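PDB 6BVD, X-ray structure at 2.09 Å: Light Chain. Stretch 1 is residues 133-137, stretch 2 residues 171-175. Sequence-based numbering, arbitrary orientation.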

# COMPACT_ATOMS: atom_id res chain seq x y z
N ASN A 133 -29.23 17.01 19.63
CA ASN A 133 -28.51 17.37 20.85
C ASN A 133 -28.55 16.30 21.93
O ASN A 133 -29.00 16.55 23.06
CB ASN A 133 -29.07 18.69 21.42
CG ASN A 133 -30.56 18.63 21.66
OD1 ASN A 133 -31.28 17.82 21.07
ND2 ASN A 133 -31.04 19.48 22.56
N ASN A 134 -28.15 15.08 21.57
CA ASN A 134 -27.92 14.08 22.59
C ASN A 134 -26.83 13.07 22.14
O ASN A 134 -26.39 13.08 20.96
CB ASN A 134 -29.22 13.37 22.96
CG ASN A 134 -29.81 12.56 21.83
OD1 ASN A 134 -29.22 11.58 21.39
ND2 ASN A 134 -31.03 12.92 21.40
N ARG A 135 -26.39 12.22 23.07
CA ARG A 135 -25.16 11.46 22.90
C ARG A 135 -25.26 10.33 21.89
O ARG A 135 -24.22 9.75 21.53
CB ARG A 135 -24.70 10.88 24.22
CG ARG A 135 -25.62 9.82 24.76
CD ARG A 135 -24.86 8.92 25.68
NE ARG A 135 -24.71 9.52 27.00
CZ ARG A 135 -25.37 9.14 28.09
NH1 ARG A 135 -26.30 8.19 28.04
NH2 ARG A 135 -25.15 9.77 29.23
N THR A 136 -26.45 10.05 21.39
CA THR A 136 -26.57 8.99 20.35
C THR A 136 -26.26 9.47 18.93
O THR A 136 -26.09 8.63 18.04
CB THR A 136 -27.99 8.37 20.31
OG1 THR A 136 -28.98 9.35 19.98
CG2 THR A 136 -28.34 7.63 21.65
N VAL A 137 -26.20 10.80 18.71
CA VAL A 137 -25.99 11.34 17.37
C VAL A 137 -24.86 12.41 17.30
O VAL A 137 -24.29 12.62 16.25
CB VAL A 137 -27.29 11.96 16.79
CG1 VAL A 137 -28.30 10.87 16.50
CG2 VAL A 137 -27.90 13.05 17.76
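Stretch 2 (171-175) GIIYS

Stretch 2 lies against stretch 1 as an extended segment meeting a compact turn. The two chains run in roughly opposite directions. From Ile172 to Ser175 its phi/psi values are extended, but the segment forms no regular strand with stretch 1. Stretch 1 is also irregular. Its turn is held by a backbone hydrogen bond from Val137 N to Asn134 O (3.2 Å). Asn134 OD1 braces it further, accepting from Thr136 N (3.2 Å) and Thr136 OG1 (2.6 Å).

Gly171 makes no contact with stretch 1. The closest approach of CA atoms is 5.4 Å, between Ile172 CA and Thr136 CA. The CA-to-CB bond of Ile172 points toward stretch 1, while the end of its side chain leads away. The methyl Ile172 CG2 packs 3.5 Å from Arg135 CD. The carbonyl Ile172 O lies 3.5 Å from Thr136 CG2, a van der Waals contact with a methyl group.

The CA-to-CB bond of Ile173 points away from stretch 1, and the residue meets it through its backbone. Ile173 O accepts the one direct hydrogen bond between the stretches, from Arg135 NH1 (3.1 Å, N-H...O angle 160°). The oxygen sits at the edge of the guanidinium, near its plane, as suits an N-H donor. Thr136 CG2 also packs against Ile173 C at 3.8 Å.

At Tyr174 the contact reaches Asn134. Tyr174 CE1 is 3.5 Å from Asn134 CB, and Asn134 ND2 lies over one face of the ring. Thr136 CG2 touches the start of the residue, 3.7 Å from both Tyr174 N and Tyr174 CB. Near the hydroxyl end of the ring, water 1 accepts from Asn134 ND2 (2.7 Å) and donates to Asn133 OD1 (3.1 Å). The hydrogen bond between water 1 and Tyr174 OH, at 3.5 Å, is weak.

Ser175 makes no close contact with stretch 1. Its OG is hydrogen-bonded elsewhere in the structure. The two stretches together bury 321 Å².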

# COMPACT_ATOMS: atom_id res chain seq x y z
N GLY A 171 -23.73 -0.21 20.74
CA GLY A 171 -24.39 1.03 20.32
C GLY A 171 -24.44 2.01 21.50
O GLY A 171 -23.92 1.70 22.58
N ILE A 172 -25.10 3.16 21.31
CA ILE A 172 -25.22 4.15 22.39
C ILE A 172 -26.66 4.30 22.87
O ILE A 172 -27.60 4.23 22.07
CB ILE A 172 -24.66 5.52 21.93
CG1 ILE A 172 -23.20 5.38 21.45
CG2 ILE A 172 -24.80 6.56 23.08
CD1 ILE A 172 -22.21 4.88 22.52
N ILE A 173 -26.82 4.49 24.18
CA ILE A 173 -28.10 4.62 24.83
C ILE A 173 -28.48 6.09 25.14
O ILE A 173 -27.64 6.85 25.61
CB ILE A 173 -28.10 3.81 26.14
CG1 ILE A 173 -28.00 2.32 25.82
CG2 ILE A 173 -29.32 4.14 27.01
CD1 ILE A 173 -27.51 1.48 26.98
N TYR A 174 -29.73 6.46 24.87
CA TYR A 174 -30.28 7.78 25.22
C TYR A 174 -31.13 7.66 26.48
O TYR A 174 -31.95 6.75 26.60
CB TYR A 174 -31.10 8.36 24.05
CG TYR A 174 -31.82 9.67 24.30
CD1 TYR A 174 -31.12 10.80 24.72
CD2 TYR A 174 -33.19 9.79 24.08
CE1 TYR A 174 -31.77 12.01 24.95
CE2 TYR A 174 -33.85 11.01 24.29
CZ TYR A 174 -33.14 12.11 24.73
OH TYR A 174 -33.77 13.33 24.96
N SER A 175 -30.92 8.56 27.44
CA SER A 175 -31.76 8.61 28.61
C SER A 175 -32.22 10.03 28.88
O SER A 175 -31.54 10.76 29.58
CB SER A 175 -31.06 8.07 29.83
OG SER A 175 -32.00 8.10 30.92
O HOH W 1 -32.11 15.18 22.53